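PDB 3QY7: tyrosine-protein phosphatase YwqE from Bacillus subtilis, which removes phosphate from phosphotyrosine-containing proteins, among them YwqD, YwqF and Ssb, by metal-dependent hydrolysis with manganese as its cofactor. Local coordinates for residues His5-Pro10 and Ala192-Asn197; Thr40-Asn45 and Gly78-Ile83; Leu106-Phe111 and Ile134-Arg139. One frame throughout, in Å; residues are numbered along the deposited sequence.

Contact 1: His5-Pro10 and Ala192-Asn197; sequences HCHILP and ASDAHN. With FE (Fe (III) ion), chain C; MG (magnesium ion), chain D.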
loop_
_atom_site.group_PDB
_atom_site.type_symbol
_atom_site.label_atom_id
_atom_site.label_comp_id
_atom_site.label_asym_id
_atom_site.label_seq_id
_atom_site.Cartn_x
_atom_site.Cartn_y
_atom_site.Cartn_z
ATOM N N HIS A 5 -0.658 -1.708 -3.449
ATOM C CA HIS A 5 -1.101 -2.482 -2.276
ATOM C C HIS A 5 -2.415 -3.164 -2.649
ATOM O O HIS A 5 -3.409 -2.492 -2.897
ATOM C CB HIS A 5 -1.261 -1.520 -1.080
ATOM C CG HIS A 5 -1.679 -2.167 0.211
ATOM N ND1 HIS A 5 -1.542 -1.513 1.415
ATOM C CD2 HIS A 5 -2.184 -3.391 0.502
ATOM C CE1 HIS A 5 -1.983 -2.292 2.393
ATOM N NE2 HIS A 5 -2.366 -3.440 1.869
ATOM N N CYS A 6 -2.408 -4.493 -2.719
ATOM C CA CYS A 6 -3.571 -5.220 -3.237
ATOM C C CYS A 6 -3.481 -6.693 -2.873
ATOM O O CYS A 6 -2.417 -7.311 -2.974
ATOM C CB CYS A 6 -3.629 -5.063 -4.755
ATOM S SG CYS A 6 -5.207 -5.561 -5.462
ATOM N N HIS A 7 -4.600 -7.257 -2.436
ATOM C CA HIS A 7 -4.632 -8.639 -2.005
ATOM C C HIS A 7 -5.351 -9.474 -3.044
ATOM O O HIS A 7 -6.364 -10.138 -2.779
ATOM C CB HIS A 7 -5.241 -8.706 -0.600
ATOM C CG HIS A 7 -4.466 -7.912 0.397
ATOM N ND1 HIS A 7 -3.500 -8.479 1.201
ATOM C CD2 HIS A 7 -4.452 -6.585 0.665
ATOM C CE1 HIS A 7 -2.966 -7.535 1.960
ATOM N NE2 HIS A 7 -3.511 -6.376 1.645
ATOM N N ILE A 8 -4.796 -9.430 -4.261
ATOM C CA ILE A 8 -5.355 -10.110 -5.424
ATOM C C ILE A 8 -4.888 -11.571 -5.564
ATOM O O ILE A 8 -5.569 -12.366 -6.209
ATOM C CB ILE A 8 -5.095 -9.310 -6.737
ATOM C CG1 ILE A 8 -6.000 -9.806 -7.874
ATOM C CG2 ILE A 8 -3.616 -9.378 -7.130
ATOM C CD1 ILE A 8 -5.996 -8.865 -9.076
ATOM N N LEU A 9 -3.749 -11.926 -4.968
ATOM C CA LEU A 9 -3.279 -13.312 -5.043
ATOM C C LEU A 9 -4.208 -14.232 -4.246
ATOM O O LEU A 9 -4.592 -13.903 -3.120
ATOM C CB LEU A 9 -1.831 -13.448 -4.567
ATOM C CG LEU A 9 -0.801 -12.717 -5.428
ATOM C CD1 LEU A 9 0.606 -12.871 -4.870
ATOM C CD2 LEU A 9 -0.853 -13.135 -6.921
ATOM N N PRO A 10 -4.573 -15.368 -4.843
ATOM C CA PRO A 10 -5.545 -16.269 -4.225
ATOM C C PRO A 10 -4.935 -17.178 -3.168
ATOM O O PRO A 10 -3.768 -17.583 -3.290
ATOM C CB PRO A 10 -6.009 -17.115 -5.405
ATOM C CG PRO A 10 -4.767 -17.232 -6.261
ATOM C CD PRO A 10 -4.127 -15.863 -6.162
ATOM N N ALA A 192 -3.646 3.777 -2.798
ATOM C CA ALA A 192 -3.732 2.411 -3.288
ATOM C C ALA A 192 -4.992 1.730 -2.781
ATOM O O ALA A 192 -5.577 2.149 -1.776
ATOM C CB ALA A 192 -2.462 1.596 -2.895
ATOM N N SER A 193 -5.387 0.666 -3.472
ATOM C CA SER A 193 -6.665 0.005 -3.198
ATOM C C SER A 193 -6.744 -0.752 -1.894
ATOM O O SER A 193 -7.780 -0.706 -1.221
ATOM C CB SER A 193 -7.038 -0.966 -4.330
ATOM O OG SER A 193 -6.199 -2.124 -4.312
ATOM N N ASP A 194 -5.696 -1.529 -1.584
ATOM C CA ASP A 194 -5.778 -2.504 -0.525
ATOM C C ASP A 194 -7.010 -3.401 -0.787
ATOM O O ASP A 194 -7.700 -3.828 0.146
ATOM C CB ASP A 194 -5.889 -1.779 0.823
ATOM C CG ASP A 194 -5.508 -2.643 1.986
ATOM O OD1 ASP A 194 -5.176 -3.845 1.809
ATOM O OD2 ASP A 194 -5.531 -2.096 3.110
ATOM N N ALA A 195 -7.303 -3.667 -2.056
ATOM C CA ALA A 195 -8.457 -4.496 -2.406
ATOM C C ALA A 195 -8.361 -5.921 -1.877
ATOM O O ALA A 195 -7.299 -6.553 -1.937
ATOM C CB ALA A 195 -8.666 -4.518 -3.937
ATOM N N HIS A 196 -9.479 -6.447 -1.375
ATOM C CA HIS A 196 -9.538 -7.853 -0.939
ATOM C C HIS A 196 -10.566 -8.675 -1.709
ATOM O O HIS A 196 -10.471 -9.885 -1.748
ATOM C CB HIS A 196 -9.873 -7.977 0.555
ATOM C CG HIS A 196 -8.729 -7.687 1.475
ATOM N ND1 HIS A 196 -8.063 -6.483 1.482
ATOM C CD2 HIS A 196 -8.184 -8.420 2.473
ATOM C CE1 HIS A 196 -7.132 -6.494 2.416
ATOM N NE2 HIS A 196 -7.180 -7.660 3.030
ATOM N N ASN A 197 -11.554 -8.013 -2.304
ATOM C CA ASN A 197 -12.661 -8.719 -2.954
ATOM C C ASN A 197 -13.343 -7.740 -3.889
ATOM O O ASN A 197 -12.907 -6.595 -3.987
ATOM C CB ASN A 197 -13.623 -9.297 -1.905
ATOM C CG ASN A 197 -14.143 -8.243 -0.952
ATOM O OD1 ASN A 197 -14.700 -7.227 -1.374
ATOM N ND2 ASN A 197 -13.943 -8.472 0.347
HETATM FE FE FE C . -3.557 -4.764 3.037
HETATM MG MG MG D . -5.901 -8.021 4.607
HETATM O O HOH W 1 -3.862 -3.556 4.438
#

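Contact 2: Thr40-Asn45 and Gly78-Ile83; sequences TPHHNN and GQEIRI. With FE (Fe (III) ion), chain C; FE (Fe (III) ion), chain B.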
loop_
_atom_site.group_PDB
_atom_site.type_symbol
_atom_site.label_atom_id
_atom_site.label_comp_id
_atom_site.label_asym_id
_atom_site.label_seq_id
_atom_site.Cartn_x
_atom_site.Cartn_y
_atom_site.Cartn_z
ATOM N N THR A 40 0.451 -7.613 -2.779
ATOM C CA THR A 40 1.071 -7.467 -1.460
ATOM C C THR A 40 0.381 -8.371 -0.439
ATOM O O THR A 40 -0.224 -7.858 0.524
ATOM C CB THR A 40 1.023 -6.025 -0.962
ATOM O OG1 THR A 40 -0.333 -5.566 -0.954
ATOM C CG2 THR A 40 1.836 -5.123 -1.873
ATOM N N PRO A 41 0.458 -9.700 -0.650
ATOM C CA PRO A 41 -0.118 -10.613 0.347
ATOM C C PRO A 41 0.560 -10.397 1.698
ATOM O O PRO A 41 1.740 -10.022 1.746
ATOM C CB PRO A 41 0.233 -11.998 -0.190
ATOM C CG PRO A 41 1.434 -11.795 -1.063
ATOM C CD PRO A 41 1.222 -10.431 -1.683
ATOM N N HIS A 42 -0.174 -10.629 2.789
ATOM C CA HIS A 42 0.444 -10.543 4.090
ATOM C C HIS A 42 1.574 -11.566 4.142
ATOM O O HIS A 42 1.449 -12.589 3.623
ATOM C CB HIS A 42 -0.569 -10.770 5.258
ATOM C CG HIS A 42 -1.626 -9.716 5.366
ATOM N ND1 HIS A 42 -1.468 -8.561 6.087
ATOM C CD2 HIS A 42 -2.858 -9.658 4.841
ATOM C CE1 HIS A 42 -2.540 -7.820 5.965
ATOM N NE2 HIS A 42 -3.405 -8.458 5.206
ATOM N N HIS A 43 2.688 -11.239 4.776
ATOM C CA HIS A 43 3.808 -12.185 4.805
ATOM C C HIS A 43 3.510 -13.400 5.693
ATOM O O HIS A 43 4.034 -14.486 5.454
ATOM C CB HIS A 43 5.122 -11.499 5.176
ATOM C CG HIS A 43 5.248 -11.185 6.630
ATOM N ND1 HIS A 43 6.216 -11.752 7.431
ATOM C CD2 HIS A 43 4.529 -10.362 7.429
ATOM C CE1 HIS A 43 6.087 -11.294 8.663
ATOM N NE2 HIS A 43 5.068 -10.450 8.691
ATOM N N ASN A 44 2.612 -13.210 6.638
ATOM C CA ASN A 44 2.055 -14.248 7.486
ATOM C C ASN A 44 0.557 -14.297 7.339
ATOM O O ASN A 44 -0.064 -13.317 7.291
ATOM C CB ASN A 44 2.225 -13.876 8.947
ATOM C CG ASN A 44 3.579 -14.044 9.420
ATOM O OD1 ASN A 44 4.228 -14.982 9.074
ATOM N ND2 ASN A 44 4.023 -13.148 10.233
ATOM N N ASN A 45 0.003 -15.472 7.298
ATOM C CA ASN A 45 -1.417 -15.643 7.284
ATOM C C ASN A 45 -1.750 -16.799 8.222
ATOM O O ASN A 45 -1.820 -17.947 7.850
ATOM C CB ASN A 45 -1.900 -15.861 5.862
ATOM C CG ASN A 45 -3.005 -16.842 5.725
ATOM O OD1 ASN A 45 -4.064 -16.615 6.170
ATOM N ND2 ASN A 45 -2.767 -17.866 5.022
ATOM N N GLY A 78 5.288 -8.600 -4.236
ATOM C CA GLY A 78 5.493 -7.758 -3.067
ATOM C C GLY A 78 4.877 -8.459 -1.863
ATOM O O GLY A 78 4.440 -9.597 -1.963
ATOM N N GLN A 79 4.848 -7.756 -0.735
ATOM C CA GLN A 79 4.230 -8.261 0.497
ATOM C C GLN A 79 3.751 -7.084 1.322
ATOM O O GLN A 79 4.317 -5.991 1.264
ATOM C CB GLN A 79 5.264 -9.028 1.351
ATOM C CG GLN A 79 5.450 -10.476 0.980
ATOM C CD GLN A 79 6.512 -11.143 1.843
ATOM O OE1 GLN A 79 7.444 -10.497 2.313
ATOM N NE2 GLN A 79 6.368 -12.450 2.039
ATOM N N GLU A 80 2.702 -7.315 2.110
ATOM C CA GLU A 80 2.367 -6.393 3.185
ATOM C C GLU A 80 2.956 -7.016 4.451
ATOM O O GLU A 80 2.598 -8.137 4.830
ATOM C CB GLU A 80 0.848 -6.213 3.327
ATOM C CG GLU A 80 0.503 -5.230 4.492
ATOM C CD GLU A 80 -0.980 -4.986 4.679
ATOM O OE1 GLU A 80 -1.771 -5.562 3.940
ATOM O OE2 GLU A 80 -1.331 -4.194 5.565
ATOM N N ILE A 81 3.888 -6.300 5.064
ATOM C CA ILE A 81 4.662 -6.856 6.191
ATOM C C ILE A 81 4.256 -6.194 7.507
ATOM O O ILE A 81 4.599 -5.053 7.774
ATOM C CB ILE A 81 6.175 -6.669 5.944
ATOM C CG1 ILE A 81 6.562 -7.261 4.579
ATOM C CG2 ILE A 81 7.000 -7.276 7.113
ATOM C CD1 ILE A 81 7.959 -6.873 4.094
ATOM N N ARG A 82 3.514 -6.929 8.329
ATOM C CA ARG A 82 3.240 -6.472 9.681
ATOM C C ARG A 82 4.573 -6.323 10.398
ATOM O O ARG A 82 5.359 -7.276 10.453
ATOM C CB ARG A 82 2.352 -7.476 10.412
ATOM C CG ARG A 82 2.134 -7.161 11.897
ATOM C CD ARG A 82 1.190 -5.962 12.075
ATOM N NE ARG A 82 -0.139 -6.221 11.523
ATOM C CZ ARG A 82 -1.098 -6.897 12.149
ATOM N NH1 ARG A 82 -0.884 -7.387 13.373
ATOM N NH2 ARG A 82 -2.274 -7.079 11.556
ATOM N N ILE A 83 4.808 -5.138 10.953
ATOM C CA ILE A 83 6.092 -4.805 11.568
ATOM C C ILE A 83 6.479 -5.841 12.620
ATOM O O ILE A 83 5.630 -6.355 13.336
ATOM C CB ILE A 83 6.068 -3.367 12.160
ATOM C CG1 ILE A 83 7.478 -2.858 12.492
ATOM C CG2 ILE A 83 5.079 -3.258 13.336
ATOM C CD1 ILE A 83 7.539 -1.356 12.779
HETATM FE FE FE C . -3.557 -4.764 3.037
HETATM FE FE FE B . -3.229 -3.812 6.376
HETATM O O HOH W 2 4.529 -10.119 12.025
HETATM O O HOH W 3 -5.272 -3.699 7.269
HETATM O O HOH W 1 -3.862 -3.556 4.438
#

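Contact 3: Leu106-Phe111 and Ile134-Arg139; sequences LIEFPF and IAHPER. With FE (Fe (III) ion), chain B.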
loop_
_atom_site.group_PDB
_atom_site.type_symbol
_atom_site.label_atom_id
_atom_site.label_comp_id
_atom_site.label_asym_id
_atom_site.label_seq_id
_atom_site.Cartn_x
_atom_site.Cartn_y
_atom_site.Cartn_z
ATOM N N LEU A 106 6.658 -2.288 2.179
ATOM C CA LEU A 106 5.339 -1.983 2.764
ATOM C C LEU A 106 5.236 -2.570 4.159
ATOM O O LEU A 106 5.166 -3.781 4.330
ATOM C CB LEU A 106 4.222 -2.514 1.846
ATOM C CG LEU A 106 2.786 -2.134 2.249
ATOM C CD1 LEU A 106 2.571 -0.631 2.185
ATOM C CD2 LEU A 106 1.795 -2.869 1.366
ATOM N N ILE A 107 5.260 -1.674 5.144
ATOM C CA ILE A 107 5.260 -2.035 6.555
ATOM C C ILE A 107 3.940 -1.589 7.164
ATOM O O ILE A 107 3.566 -0.420 7.045
ATOM C CB ILE A 107 6.433 -1.333 7.283
ATOM C CG1 ILE A 107 7.782 -1.718 6.655
ATOM C CG2 ILE A 107 6.421 -1.639 8.803
ATOM C CD1 ILE A 107 8.129 -3.176 6.746
ATOM N N GLU A 108 3.269 -2.520 7.828
ATOM C CA GLU A 108 1.973 -2.273 8.452
ATOM C C GLU A 108 2.124 -2.345 9.961
ATOM O O GLU A 108 2.661 -3.322 10.475
ATOM C CB GLU A 108 0.977 -3.340 8.006
ATOM C CG GLU A 108 -0.450 -3.117 8.498
ATOM C CD GLU A 108 -1.257 -4.395 8.575
ATOM O OE1 GLU A 108 -2.469 -4.361 8.267
ATOM O OE2 GLU A 108 -0.701 -5.452 8.933
ATOM N N PHE A 109 1.642 -1.307 10.643
ATOM C CA PHE A 109 1.534 -1.292 12.113
ATOM C C PHE A 109 0.311 -2.097 12.550
ATOM O O PHE A 109 -0.696 -2.117 11.864
ATOM C CB PHE A 109 1.384 0.148 12.633
ATOM C CG PHE A 109 2.533 1.068 12.299
ATOM C CD1 PHE A 109 3.849 0.597 12.245
ATOM C CD2 PHE A 109 2.303 2.418 12.063
ATOM C CE1 PHE A 109 4.901 1.457 11.947
ATOM C CE2 PHE A 109 3.350 3.302 11.775
ATOM C CZ PHE A 109 4.674 2.814 11.713
ATOM N N PRO A 110 0.386 -2.743 13.724
ATOM C CA PRO A 110 -0.838 -3.265 14.311
ATOM C C PRO A 110 -1.876 -2.149 14.423
ATOM O O PRO A 110 -1.514 -0.984 14.588
ATOM C CB PRO A 110 -0.387 -3.714 15.701
ATOM C CG PRO A 110 0.855 -2.974 15.971
ATOM C CD PRO A 110 1.529 -2.858 14.637
ATOM N N PHE A 111 -3.157 -2.494 14.344
ATOM C CA PHE A 111 -4.192 -1.475 14.187
ATOM C C PHE A 111 -4.293 -0.483 15.360
ATOM O O PHE A 111 -4.775 0.633 15.190
ATOM C CB PHE A 111 -5.557 -2.117 13.916
ATOM C CG PHE A 111 -6.366 -2.375 15.161
ATOM C CD1 PHE A 111 -7.458 -1.567 15.473
ATOM C CD2 PHE A 111 -6.027 -3.412 16.024
ATOM C CE1 PHE A 111 -8.217 -1.798 16.620
ATOM C CE2 PHE A 111 -6.774 -3.650 17.185
ATOM C CZ PHE A 111 -7.872 -2.841 17.480
ATOM N N ILE A 134 4.568 3.215 5.122
ATOM C CA ILE A 134 3.576 2.855 6.141
ATOM C C ILE A 134 2.246 2.576 5.455
ATOM O O ILE A 134 1.719 3.453 4.754
ATOM C CB ILE A 134 3.404 4.017 7.146
ATOM C CG1 ILE A 134 4.738 4.257 7.873
ATOM C CG2 ILE A 134 2.297 3.687 8.183
ATOM C CD1 ILE A 134 4.826 5.608 8.580
ATOM N N ALA A 135 1.724 1.374 5.674
ATOM C CA ALA A 135 0.410 0.986 5.139
ATOM C C ALA A 135 -0.700 1.684 5.924
ATOM O O ALA A 135 -0.706 1.687 7.156
ATOM C CB ALA A 135 0.236 -0.504 5.177
ATOM N N HIS A 136 -1.625 2.272 5.170
ATOM C CA HIS A 136 -2.866 2.846 5.693
ATOM C C HIS A 136 -2.738 3.477 7.081
ATOM O O HIS A 136 -3.387 3.023 8.015
ATOM C CB HIS A 136 -4.015 1.830 5.665
ATOM C CG HIS A 136 -3.671 0.495 6.245
ATOM N ND1 HIS A 136 -3.458 0.295 7.595
ATOM C CD2 HIS A 136 -3.509 -0.716 5.658
ATOM C CE1 HIS A 136 -3.187 -0.978 7.807
ATOM N NE2 HIS A 136 -3.220 -1.616 6.650
ATOM N N PRO A 137 -1.928 4.532 7.197
ATOM C CA PRO A 137 -1.771 5.149 8.516
ATOM C C PRO A 137 -3.094 5.709 9.045
ATOM O O PRO A 137 -3.271 5.791 10.274
ATOM C CB PRO A 137 -0.752 6.271 8.265
ATOM C CG PRO A 137 -0.895 6.581 6.792
ATOM C CD PRO A 137 -1.123 5.224 6.174
ATOM N N GLU A 138 -4.010 6.072 8.137
ATOM C CA GLU A 138 -5.339 6.596 8.529
ATOM C C GLU A 138 -6.194 5.579 9.297
ATOM O O GLU A 138 -7.125 5.957 10.024
ATOM C CB GLU A 138 -6.095 7.150 7.299
ATOM C CG GLU A 138 -6.836 6.102 6.409
ATOM C CD GLU A 138 -5.942 5.303 5.456
ATOM O OE1 GLU A 138 -6.513 4.627 4.587
ATOM O OE2 GLU A 138 -4.698 5.341 5.548
ATOM N N ARG A 139 -5.889 4.297 9.127
ATOM C CA ARG A 139 -6.609 3.202 9.768
ATOM C C ARG A 139 -5.983 2.782 11.098
ATOM O O ARG A 139 -6.426 1.804 11.708
ATOM C CB ARG A 139 -6.677 1.989 8.834
ATOM C CG ARG A 139 -7.771 2.045 7.784
ATOM C CD ARG A 139 -9.015 1.353 8.334
ATOM N NE ARG A 139 -9.885 0.857 7.275
ATOM C CZ ARG A 139 -10.974 0.119 7.473
ATOM N NH1 ARG A 139 -11.343 -0.236 8.702
ATOM N NH2 ARG A 139 -11.693 -0.266 6.430
HETATM FE FE FE B . -3.229 -3.812 6.376
HETATM O O HOH W 4 0.007 0.876 9.564
HETATM O O HOH W 3 -5.272 -3.699 7.269
HETATM O O HOH W 1 -3.862 -3.556 4.438
#

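Contact 1: His5-Pro10 and Ala192-Asn197
His5 and His7, the HxH motif of the PHP-like phosphatases, converge with Asp194 on one iron(III) ion at a mouth of the TIM barrel. Metal coordination dominates. His5 NE2 stands 2.1 Å from the iron and Asp194 OD1 2.2 Å, with His7 NE2 as a further ligand; Glu80 and a water also bind this ion. His5 CG is anti to the backbone N (chi1 -179°), and the ring lies beside Asp194. Because they share the metal, His5 NE2 and Asp194 OD1 come within 2.8 Å of each other without a hydrogen bond. The far nitrogens are engaged as well, His5 ND1 with Gln161 and His7 ND1 with Asp13, which fixes the rotation of both rings.

Backbone bonds join the two loops: Asp194 N donates to His5 O and His7 N to Ala195 O.

Ring contacts make the third group. His7 and His196 form an offset stack, centroids 4.2 Å apart and planes at 30°, while Asp194 CB sits over one face of the His5 ring in a CH-pi contact. The His196 ring is pinned at both nitrogens: NE2 binds magnesium at 2.1 Å, and ND1 donates in the ring plane to Asp194 O at 3.0 Å.

Contact 2: Thr40-Asn45 and Gly78-Ile83
The carboxylate that bridges the two irons belongs to Glu80, in the segment 78-83, and the loop holding Pro41, His42 and His43 clasps that residue's backbone at the metal-bearing mouth of the barrel. A pair of hydrogen bonds makes the clasp. Glu80 N donates to Pro41 O at 2.9 Å, and Glu80 O accepts from His43 N at 3.1 Å. Two CA-H...O contacts reinforce them, Gln79 CA to Pro41 O and His42 CA to Glu80 O, so each carbonyl receives one N-H and one C-H.

From this fixed backbone the Glu80 chain runs out fully extended, CG anti to the backbone N (chi1 180°) and CD anti in turn (chi2 179°). Its carboxylate then splits between the metals: OE1 lies 2.2 Å from the iron bound by His5, His7 and Asp194, and OE2 2.1 Å from the iron bound by Glu108 and His136. His42, a residue of the magnesium site, lies alongside Glu80 and points the same way, ring and carboxylate planes 29° apart.

Away from the metals, Ile81 CG2 lies over one face of the His43 ring, toward the rim, in a CH-pi contact (4.1 Å to the centroid); CG of the adjacent Asn44 lies on the opposite face, also toward the rim. His43 CB rests 3.5 Å from Gln79 NE2. The amide of Gln79 is held from outside, its OE1 accepting from Leu97 N.

With one oxygen on each iron, the Glu80 carboxylate probably spreads its negative charge over both; the water that also bridges the pair would probably be polarised, as in other binuclear hydrolases.

Contact 3: Leu106-Phe111 and Ile134-Arg139
The His136 ring meets Glu108 OE1 at its edge, in the ring plane, while CB of the adjacent Ala135 lies 3.8 Å above one face of that ring, toward its rim. The carboxylate of Glu108 is turned steeply against the imidazole, planes 72° apart, and the two groups converge because both bind the same iron(III) ion: Glu108 OE1 at 2.1 Å and His136 NE2 at 2.2 Å. Glu108 CG, anti to the backbone N (chi1 -175°), starts an extended chain toward the metal. The mutual distance of 3.3 Å, Glu108 OE1 to His136 NE2, reflects this shared ligation and is no hydrogen bond. Glu108 OE2 turns instead to a salt bridge with Arg82. The Phe109 ring crosses Ile134 obliquely, its CE2 touching Ile134 CG2 at 3.8 Å.

The ligands follow a parallel pairing of strands, Ile107 opposite Ile134. Ala135 N donates to Ile107 O at 2.9 Å in a nearly straight bond (167° at the hydrogen). Just beyond, where the strands part, a water takes over: it accepts from Phe109 N and donates to Ala135 O at 2.6 Å. Leu106 CD1 meets Ala135 CB at 3.8 Å.

The pairing belongs to a beta-alpha-beta unit of the barrel, strand 104-108, helix 118-127 and strand 131-135. Phe122 of that helix packs against Ile107, Phe109 and Ile134, while strands 80-82 and 159-163 flank the pair in the sheet.

How the contacts relate
The three contacts illustrate how a barrel assembles one active site from separate strand ends. Contact 1 supplies three ligands of the first iron, contact 3 two of the second, about 3.5 Å from it; Glu80 of contact 2 joins them, together with the water common to all three. The magnesium draws ligands from contacts 1 and 2. Probable hydrogen bonds tie neighbours together: Thr40 N lies 2.9 Å from Cys6 O between contacts 1 and 2, and Ile83 N 2.9 Å from Glu108 O between contacts 2 and 3. Contacts 1 and 3, centres about 15 Å apart, meet by packing, as where Asp194 OD2 nears His136 CD2.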